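Local atomic coordinates of cystalysin (Treponema denticola, PDB entry 1C7N), a protein that belongs to the aminotransferase class I and II family of fold type I enzymes and binds pyridoxal-5'-phosphate. Residues D20-Q25 / V33-V38; D81-D86 / H206-M211; A129-N132 / K136-E139. One frame throughout, in Å; residues are numbered along the deposited sequence.

Interaction 1 of 3, residues D20-Q25 / V33-V38; sequences DLMYSQ and VVPLSV
M22, on the last turns of helix 17-25, faces P35 in the irregular segment 33-38, and their CA atoms, 6.6 Å apart, mark the closest approach of the two backbones. The chain leaves the helix, turns back over seven residues without helix or strand, and returns beside it, as part of the N-terminal region of a fold type I enzyme of the aminotransferase family. No hydrogen bond joins the two segments; the helix keeps its own i to i+4 bonds, S24 N to D20 O and Q25 N to L21 O, and the contact is made by apolar side chains.

M22 carries it. Its chain runs straight out from the helix, with CG anti to the backbone N (chi1 169°) and chi2 fully extended, and bends at chi3 (67°), which brings both SD and CE up to the proline ring. M22 and P35 meet at about a right angle. SD lies 3.6 Å from P35 CD and 3.8 Å from P35 CB, so the sulfur sits against the CB-CG-CD side of the ring, while CE also comes within 3.6 Å of P35 CD. The same sulfur takes V33 as a second neighbour: V33 CG1 stands 3.8 Å from M22 SD.

All three residues are buried. Beyond the two segments, P35 also rests on K18 and W19 of helix 17-25, and V33 on R385 of helix 376-393. L36 makes backbone hydrogen bonds with F353 and N371, so segment 33-38 joins the N-terminal helix to the C-terminal part of the fold. On the helix side, the bent methionine folds back over its neighbour, and M22 CE sits 3.7 Å above one face of the Y23 ring, displaced toward the rim.

Interaction 2 of 3, residues D81-D86 / H206-M211; sequences DRHQWD and HFDLIM. With PLP (pyridoxal-5'-phosphate), chain I.
H83 and F207 lie flat against each other, and together they account for most of the buried surface. Their rings make a face-to-face stack, centroids 3.9 Å apart and planes at 19°, with H83 CE1 over the middle of the phenyl ring. On the imidazole side the overlap is less central: F207 CD1 is 3.5 Å above the plane of the H83 ring, toward its rim.

F207 supplies a polar partner as well. H83 NE2 donates to F207 O at 3.1 Å in a nearly straight bond (175°); the oxygen lies almost in the imidazole plane, although the donor stands well above the plane of the carbonyl. One residue thus holds the histidine ring by its face and by its edge, which fixes its rotation. The phenylalanine ring reaches this position with CG between its backbone N and carbonyl carbon.

The segment 206-211 opens with a type I turn from H206 to L209, in the loop that follows strand 199-203 of the large, pyridoxal-5'-phosphate-binding domain, and H206 lines the ligand pocket. H83 lies near the C-terminal end of helix 69-83, so the stack joins this part of the chain to a turn beside the pocket.

D208 comes third, its side chain crossing that of H83 at about a right angle, with the carboxylate plane turned 41° from the ring. Its OD1 approaches the ring edge, 3.0 Å from H83 CE1, and may polarise the ring. The carboxylate has its hydrogen bonds elsewhere, OD1 with W78 NE1 and OD2 with T239 OG1. More loosely, W85 CZ3 approaches the edge of the phenyl ring, 4.4 Å from F207 CE1.

Interaction 3 of 3, residues A129-N132 / K136-E139; sequences AIKN and KIIE
I137 reaches across to I130 and K131. Its CB lies 4.3 Å from I130 CG2. CG1, anti to the carbonyl carbon (chi1 -61°), goes deeper: it presses on I130 CG2 at 3.5 Å, tighter than usual for two carbons, and touches I130 CB at 3.7 Å. CD1, the tip, sits against the aliphatic part of the lysine, which the isoleucine side chain crosses obliquely, 3.8 Å from K131 CB and 3.9 Å from both K131 CG and K131 CD. Past CD, the lysine turns its charged end away.

I130 CG2 also rests on the backbone, 3.7 Å from K136 C. Helix 125-131 is the helix of a beta-alpha-beta crossover from strand 115-118 to strand 136-139, an outermost strand of the large sheet, and I130 packs on V116 and I118 of the first strand as well. The helix therefore lies over both strands it connects. With no hydrogen bond between the segments, its hold on strand 136-139 here comes from close carbon packing, and the aliphatic part of K131 extends that packing toward the surface.

From the N terminus, interaction 1 comes first: helix 17-25 is followed by a short excursion, and 33-38 closes it by returning beside the helix, next to the C-terminal part of the fold. That loop is complete before 81-86 opens interaction 2, a far longer closure that ends only at 206-211 and ties the C-terminal part of helix 69-83 to the loop after strand 199-203. Interaction 3 is nested inside it, a short closure with three residues between its segments, joining helix 125-131 to an outer strand of the large sheet. No two of the three touch. Interactions 1 and 2, centres about 30 Å apart, lie on opposite sides of the chain's centre.

Interaction 1 of 3, residues D20-Q25 / V33-V38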
loop_
_atom_site.group_PDB
_atom_site.type_symbol
_atom_site.label_atom_id
_atom_site.label_comp_id
_atom_site.label_asym_id
_atom_site.label_seq_id
_atom_site.Cartn_x
_atom_site.Cartn_y
_atom_site.Cartn_z
ATOM N N ASP A 20 7.202 -18.236 -8.396
ATOM C CA ASP A 20 6.503 -19.220 -7.574
ATOM C C ASP A 20 5.346 -19.809 -8.385
ATOM O O ASP A 20 5.003 -20.983 -8.232
ATOM C CB ASP A 20 5.976 -18.583 -6.284
ATOM C CG ASP A 20 7.097 -18.104 -5.366
ATOM O OD1 ASP A 20 8.258 -18.529 -5.556
ATOM O OD2 ASP A 20 6.810 -17.309 -4.446
ATOM N N LEU A 21 4.758 -18.994 -9.255
ATOM C CA LEU A 21 3.653 -19.448 -10.089
ATOM C C LEU A 21 4.126 -20.527 -11.050
ATOM O O LEU A 21 3.425 -21.512 -11.287
ATOM C CB LEU A 21 3.056 -18.277 -10.883
ATOM C CG LEU A 21 1.973 -18.653 -11.906
ATOM C CD1 LEU A 21 0.857 -19.410 -11.207
ATOM C CD2 LEU A 21 1.427 -17.397 -12.585
ATOM N N MET A 22 5.319 -20.336 -11.604
ATOM C CA MET A 22 5.893 -21.291 -12.541
ATOM C C MET A 22 6.102 -22.640 -11.865
ATOM O O MET A 22 5.673 -23.674 -12.380
ATOM C CB MET A 22 7.227 -20.763 -13.080
ATOM C CG MET A 22 8.051 -21.781 -13.854
ATOM S SD MET A 22 9.604 -21.082 -14.460
ATOM C CE MET A 22 10.481 -20.799 -12.943
ATOM N N TYR A 23 6.758 -22.628 -10.710
ATOM C CA TYR A 23 7.018 -23.866 -9.983
ATOM C C TYR A 23 5.723 -24.547 -9.560
ATOM O O TYR A 23 5.650 -25.778 -9.505
ATOM C CB TYR A 23 7.899 -23.593 -8.757
ATOM C CG TYR A 23 9.309 -23.169 -9.117
ATOM C CD1 TYR A 23 9.752 -21.865 -8.887
ATOM C CD2 TYR A 23 10.191 -24.065 -9.719
ATOM C CE1 TYR A 23 11.037 -21.465 -9.253
ATOM C CE2 TYR A 23 11.480 -23.674 -10.092
ATOM C CZ TYR A 23 11.895 -22.375 -9.856
ATOM O OH TYR A 23 13.166 -21.992 -10.230
ATOM N N SER A 24 4.702 -23.747 -9.271
ATOM C CA SER A 24 3.410 -24.283 -8.862
ATOM C C SER A 24 2.728 -24.964 -10.045
ATOM O O SER A 24 2.048 -25.981 -9.889
ATOM C CB SER A 24 2.517 -23.159 -8.341
ATOM O OG SER A 24 1.260 -23.667 -7.930
ATOM N N GLN A 25 2.907 -24.393 -11.229
ATOM C CA GLN A 25 2.311 -24.947 -12.435
ATOM C C GLN A 25 3.044 -26.189 -12.921
ATOM O O GLN A 25 2.427 -27.122 -13.432
ATOM C CB GLN A 25 2.293 -23.894 -13.544
ATOM C CG GLN A 25 1.156 -22.903 -13.420
ATOM C CD GLN A 25 1.262 -21.771 -14.416
ATOM O OE1 GLN A 25 0.313 -21.016 -14.614
ATOM N NE2 GLN A 25 2.421 -21.641 -15.043
ATOM N N VAL A 33 15.294 -22.916 -16.529
ATOM C CA VAL A 33 14.115 -22.223 -17.037
ATOM C C VAL A 33 13.805 -20.890 -16.363
ATOM O O VAL A 33 13.924 -20.750 -15.147
ATOM C CB VAL A 33 12.867 -23.133 -16.936
ATOM C CG1 VAL A 33 11.623 -22.391 -17.440
ATOM C CG2 VAL A 33 13.093 -24.399 -17.750
ATOM N N VAL A 34 13.408 -19.915 -17.176
ATOM C CA VAL A 34 13.034 -18.581 -16.705
ATOM C C VAL A 34 11.632 -18.293 -17.246
ATOM O O VAL A 34 11.393 -18.396 -18.453
ATOM C CB VAL A 34 13.985 -17.484 -17.246
ATOM C CG1 VAL A 34 13.424 -16.110 -16.923
ATOM C CG2 VAL A 34 15.378 -17.641 -16.651
ATOM N N PRO A 35 10.687 -17.924 -16.366
ATOM C CA PRO A 35 9.321 -17.631 -16.808
ATOM C C PRO A 35 9.246 -16.329 -17.613
ATOM O O PRO A 35 9.954 -15.366 -17.313
ATOM C CB PRO A 35 8.548 -17.569 -15.493
ATOM C CG PRO A 35 9.565 -16.994 -14.540
ATOM C CD PRO A 35 10.829 -17.744 -14.906
ATOM N N LEU A 36 8.402 -16.306 -18.645
ATOM C CA LEU A 36 8.244 -15.117 -19.489
ATOM C C LEU A 36 6.772 -14.724 -19.464
ATOM O O LEU A 36 6.185 -14.359 -20.488
ATOM C CB LEU A 36 8.686 -15.429 -20.926
ATOM C CG LEU A 36 10.091 -16.028 -21.100
ATOM C CD1 LEU A 36 10.320 -16.419 -22.563
ATOM C CD2 LEU A 36 11.147 -15.022 -20.635
ATOM N N SER A 37 6.192 -14.785 -18.269
ATOM C CA SER A 37 4.779 -14.503 -18.054
ATOM C C SER A 37 4.439 -13.129 -17.462
ATOM O O SER A 37 4.305 -12.144 -18.184
ATOM C CB SER A 37 4.206 -15.594 -17.148
ATOM O OG SER A 37 4.986 -15.679 -15.959
ATOM N N VAL A 38 4.281 -13.098 -16.138
ATOM C CA VAL A 38 3.937 -11.884 -15.393
ATOM C C VAL A 38 4.812 -10.698 -15.777
ATOM O O VAL A 38 6.023 -10.827 -15.930
ATOM C CB VAL A 38 4.044 -12.129 -13.874
ATOM C CG1 VAL A 38 3.821 -10.836 -13.113
ATOM C CG2 VAL A 38 3.015 -13.172 -13.455
#

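Interaction 2 of 3, residues D81-D86 / H206-M211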
loop_
_atom_site.group_PDB
_atom_site.type_symbol
_atom_site.label_atom_id
_atom_site.label_comp_id
_atom_site.label_asym_id
_atom_site.label_seq_id
_atom_site.Cartn_x
_atom_site.Cartn_y
_atom_site.Cartn_z
ATOM N N ASP A 81 8.490 17.000 -19.947
ATOM C CA ASP A 81 9.618 16.614 -20.787
ATOM C C ASP A 81 9.398 15.346 -21.613
ATOM O O ASP A 81 9.772 15.288 -22.779
ATOM C CB ASP A 81 10.872 16.430 -19.929
ATOM C CG ASP A 81 11.209 17.664 -19.101
ATOM O OD1 ASP A 81 10.699 18.759 -19.412
ATOM O OD2 ASP A 81 11.997 17.536 -18.142
ATOM N N ARG A 82 8.787 14.334 -21.006
ATOM C CA ARG A 82 8.565 13.063 -21.682
ATOM C C ARG A 82 7.289 12.937 -22.504
ATOM O O ARG A 82 7.249 12.169 -23.465
ATOM C CB ARG A 82 8.608 11.929 -20.657
ATOM C CG ARG A 82 9.993 11.624 -20.137
ATOM C CD ARG A 82 10.727 10.694 -21.087
ATOM N NE ARG A 82 12.123 10.507 -20.707
ATOM C CZ ARG A 82 12.876 9.485 -21.104
ATOM N NH1 ARG A 82 12.366 8.549 -21.895
ATOM N NH2 ARG A 82 14.141 9.403 -20.710
ATOM N N HIS A 83 6.248 13.680 -22.140
ATOM C CA HIS A 83 4.993 13.569 -22.868
ATOM C C HIS A 83 4.301 14.858 -23.312
ATOM O O HIS A 83 3.131 14.822 -23.692
ATOM C CB HIS A 83 4.012 12.722 -22.048
ATOM C CG HIS A 83 4.505 11.337 -21.763
ATOM N ND1 HIS A 83 5.194 11.011 -20.613
ATOM C CD2 HIS A 83 4.438 10.201 -22.495
ATOM C CE1 HIS A 83 5.528 9.732 -20.650
ATOM N NE2 HIS A 83 5.080 9.218 -21.781
ATOM N N GLN A 84 5.007 15.985 -23.288
ATOM C CA GLN A 84 4.407 17.265 -23.699
ATOM C C GLN A 84 3.068 17.413 -22.990
ATOM O O GLN A 84 2.096 17.896 -23.571
ATOM C CB GLN A 84 4.135 17.287 -25.205
ATOM C CG GLN A 84 5.273 16.849 -26.086
ATOM C CD GLN A 84 4.811 16.571 -27.507
ATOM O OE1 GLN A 84 3.925 15.738 -27.735
ATOM N NE2 GLN A 84 5.406 17.268 -28.470
ATOM N N TRP A 85 3.023 16.989 -21.734
ATOM C CA TRP A 85 1.799 17.030 -20.957
ATOM C C TRP A 85 1.922 18.007 -19.799
ATOM O O TRP A 85 2.754 17.829 -18.909
ATOM C CB TRP A 85 1.503 15.620 -20.453
ATOM C CG TRP A 85 0.206 15.456 -19.748
ATOM C CD1 TRP A 85 -0.908 16.240 -19.867
ATOM C CD2 TRP A 85 -0.142 14.394 -18.857
ATOM N NE1 TRP A 85 -1.928 15.727 -19.101
ATOM C CE2 TRP A 85 -1.484 14.592 -18.473
ATOM C CE3 TRP A 85 0.554 13.288 -18.347
ATOM C CZ2 TRP A 85 -2.147 13.722 -17.600
ATOM C CZ3 TRP A 85 -0.107 12.424 -17.482
ATOM C CH2 TRP A 85 -1.442 12.645 -17.119
ATOM N N ASP A 86 1.078 19.035 -19.816
ATOM C CA ASP A 86 1.084 20.067 -18.784
ATOM C C ASP A 86 0.087 19.782 -17.658
ATOM O O ASP A 86 -1.121 19.959 -17.828
ATOM C CB ASP A 86 0.764 21.424 -19.421
ATOM C CG ASP A 86 0.984 22.587 -18.474
ATOM O OD1 ASP A 86 0.569 23.712 -18.822
ATOM O OD2 ASP A 86 1.574 22.386 -17.390
ATOM N N HIS A 206 2.048 1.934 -19.200
ATOM C CA HIS A 206 3.104 1.556 -20.134
ATOM C C HIS A 206 3.524 2.717 -21.031
ATOM O O HIS A 206 4.219 2.497 -22.026
ATOM C CB HIS A 206 2.647 0.428 -21.066
ATOM C CG HIS A 206 2.352 -0.870 -20.381
ATOM N ND1 HIS A 206 1.094 -1.205 -19.928
ATOM C CD2 HIS A 206 3.139 -1.942 -20.134
ATOM C CE1 HIS A 206 1.118 -2.432 -19.441
ATOM N NE2 HIS A 206 2.347 -2.902 -19.553
ATOM N N PHE A 207 3.134 3.948 -20.711
ATOM C CA PHE A 207 3.480 5.025 -21.637
ATOM C C PHE A 207 4.949 5.421 -21.816
ATOM O O PHE A 207 5.254 6.221 -22.699
ATOM C CB PHE A 207 2.577 6.271 -21.420
ATOM C CG PHE A 207 2.885 7.094 -20.187
ATOM C CD1 PHE A 207 2.172 8.272 -19.955
ATOM C CD2 PHE A 207 3.861 6.722 -19.275
ATOM C CE1 PHE A 207 2.426 9.067 -18.830
ATOM C CE2 PHE A 207 4.124 7.511 -18.147
ATOM C CZ PHE A 207 3.405 8.683 -17.928
ATOM N N ASP A 208 5.860 4.853 -21.024
ATOM C CA ASP A 208 7.285 5.158 -21.192
ATOM C C ASP A 208 7.970 4.039 -21.967
ATOM O O ASP A 208 9.132 4.166 -22.354
ATOM C CB ASP A 208 8.011 5.298 -19.850
ATOM C CG ASP A 208 7.463 6.413 -18.999
ATOM O OD1 ASP A 208 7.294 7.534 -19.516
ATOM O OD2 ASP A 208 7.212 6.168 -17.801
ATOM N N LEU A 209 7.255 2.936 -22.176
ATOM C CA LEU A 209 7.807 1.784 -22.882
ATOM C C LEU A 209 7.296 1.720 -24.315
ATOM O O LEU A 209 6.468 0.871 -24.667
ATOM C CB LEU A 209 7.456 0.499 -22.117
ATOM C CG LEU A 209 8.081 0.432 -20.715
ATOM C CD1 LEU A 209 7.347 -0.575 -19.845
ATOM C CD2 LEU A 209 9.553 0.080 -20.823
ATOM N N ILE A 210 7.809 2.632 -25.135
ATOM C CA ILE A 210 7.426 2.735 -26.540
ATOM C C ILE A 210 8.578 2.285 -27.434
ATOM O O ILE A 210 9.731 2.652 -27.201
ATOM C CB ILE A 210 7.069 4.196 -26.901
ATOM C CG1 ILE A 210 6.063 4.754 -25.890
ATOM C CG2 ILE A 210 6.503 4.266 -28.318
ATOM C CD1 ILE A 210 4.759 3.981 -25.820
ATOM N N MET A 211 8.272 1.489 -28.455
ATOM C CA MET A 211 9.309 1.025 -29.367
ATOM C C MET A 211 9.691 2.157 -30.321
ATOM O O MET A 211 8.894 3.063 -30.576
ATOM C CB MET A 211 8.827 -0.191 -30.166
ATOM C CG MET A 211 8.604 -1.438 -29.324
ATOM S SD MET A 211 10.077 -1.935 -28.404
ATOM C CE MET A 211 9.651 -1.351 -26.758
HETATM N N1 PLP I . -2.345 -1.728 -15.824
HETATM C C2 PLP I . -1.832 -2.500 -16.885
HETATM C C2A PLP I . -2.516 -2.289 -18.223
HETATM C C3 PLP I . -0.656 -3.319 -16.581
HETATM O O3 PLP I . -0.290 -4.108 -17.592
HETATM C C4 PLP I . -0.076 -3.259 -15.291
HETATM C C4A PLP I . 1.154 -3.984 -14.974
HETATM C C5 PLP I . -0.705 -2.366 -14.267
HETATM C C6 PLP I . -1.831 -1.649 -14.554
HETATM C C5A PLP I . 0.150 -2.053 -13.043
HETATM O O4P PLP I . -0.276 -2.281 -11.759
HETATM P P PLP I . 0.785 -1.753 -10.645
HETATM O O1P PLP I . 0.299 -2.407 -9.432
HETATM O O2P PLP I . 0.672 -0.242 -10.569
HETATM O O3P PLP I . 2.148 -2.169 -10.991
#

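Interaction 3 of 3, residues A129-N132 / K136-E139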
loop_
_atom_site.group_PDB
_atom_site.type_symbol
_atom_site.label_atom_id
_atom_site.label_comp_id
_atom_site.label_asym_id
_atom_site.label_seq_id
_atom_site.Cartn_x
_atom_site.Cartn_y
_atom_site.Cartn_z
ATOM N N ALA A 129 -11.901 -5.765 -11.781
ATOM C CA ALA A 129 -12.271 -4.505 -11.142
ATOM C C ALA A 129 -13.745 -4.174 -11.332
ATOM O O ALA A 129 -14.364 -3.522 -10.487
ATOM C CB ALA A 129 -11.417 -3.376 -11.696
ATOM N N ILE A 130 -14.298 -4.631 -12.450
ATOM C CA ILE A 130 -15.687 -4.367 -12.773
ATOM C C ILE A 130 -16.681 -5.361 -12.174
ATOM O O ILE A 130 -17.449 -5.004 -11.282
ATOM C CB ILE A 130 -15.878 -4.303 -14.308
ATOM C CG1 ILE A 130 -15.012 -3.173 -14.878
ATOM C CG2 ILE A 130 -17.351 -4.078 -14.651
ATOM C CD1 ILE A 130 -14.916 -3.159 -16.391
ATOM N N LYS A 131 -16.666 -6.606 -12.643
ATOM C CA LYS A 131 -17.624 -7.585 -12.144
ATOM C C LYS A 131 -17.467 -7.989 -10.681
ATOM O O LYS A 131 -18.457 -8.309 -10.020
ATOM C CB LYS A 131 -17.635 -8.834 -13.034
ATOM C CG LYS A 131 -16.389 -9.691 -12.990
ATOM C CD LYS A 131 -16.610 -10.953 -13.817
ATOM C CE LYS A 131 -17.805 -11.744 -13.294
ATOM N NZ LYS A 131 -18.212 -12.865 -14.193
ATOM N N ASN A 132 -16.240 -7.977 -10.171
ATOM C CA ASN A 132 -16.016 -8.334 -8.776
ATOM C C ASN A 132 -16.718 -7.347 -7.849
ATOM O O ASN A 132 -16.949 -7.644 -6.679
ATOM C CB ASN A 132 -14.515 -8.377 -8.467
ATOM C CG ASN A 132 -13.856 -9.650 -8.965
ATOM O OD1 ASN A 132 -14.397 -10.346 -9.826
ATOM N ND2 ASN A 132 -12.676 -9.958 -8.434
ATOM N N LYS A 136 -21.354 -3.997 -14.519
ATOM C CA LYS A 136 -21.455 -4.790 -15.739
ATOM C C LYS A 136 -20.322 -4.522 -16.727
ATOM O O LYS A 136 -20.078 -3.382 -17.116
ATOM C CB LYS A 136 -22.802 -4.542 -16.427
ATOM C CG LYS A 136 -24.022 -4.697 -15.518
ATOM C CD LYS A 136 -23.979 -5.981 -14.698
ATOM C CE LYS A 136 -23.900 -7.223 -15.571
ATOM N NZ LYS A 136 -23.774 -8.456 -14.738
ATOM N N ILE A 137 -19.633 -5.585 -17.129
ATOM C CA ILE A 137 -18.539 -5.462 -18.083
ATOM C C ILE A 137 -19.113 -5.307 -19.486
ATOM O O ILE A 137 -19.772 -6.213 -19.993
ATOM C CB ILE A 137 -17.630 -6.709 -18.059
ATOM C CG1 ILE A 137 -17.016 -6.879 -16.667
ATOM C CG2 ILE A 137 -16.545 -6.579 -19.115
ATOM C CD1 ILE A 137 -16.188 -8.135 -16.511
ATOM N N ILE A 138 -18.873 -4.153 -20.104
ATOM C CA ILE A 138 -19.365 -3.893 -21.456
ATOM C C ILE A 138 -18.181 -3.985 -22.412
ATOM O O ILE A 138 -17.319 -3.104 -22.442
ATOM C CB ILE A 138 -20.010 -2.490 -21.566
ATOM C CG1 ILE A 138 -21.039 -2.297 -20.450
ATOM C CG2 ILE A 138 -20.701 -2.336 -22.917
ATOM C CD1 ILE A 138 -22.149 -3.326 -20.446
ATOM N N GLU A 139 -18.142 -5.058 -23.193
ATOM C CA GLU A 139 -17.044 -5.288 -24.119
ATOM C C GLU A 139 -17.177 -4.690 -25.510
ATOM O O GLU A 139 -18.194 -4.856 -26.186
ATOM C CB GLU A 139 -16.803 -6.791 -24.256
ATOM C CG GLU A 139 -16.441 -7.476 -22.958
ATOM C CD GLU A 139 -16.360 -8.977 -23.109
ATOM O OE1 GLU A 139 -15.559 -9.451 -23.937
ATOM O OE2 GLU A 139 -17.103 -9.682 -22.401
#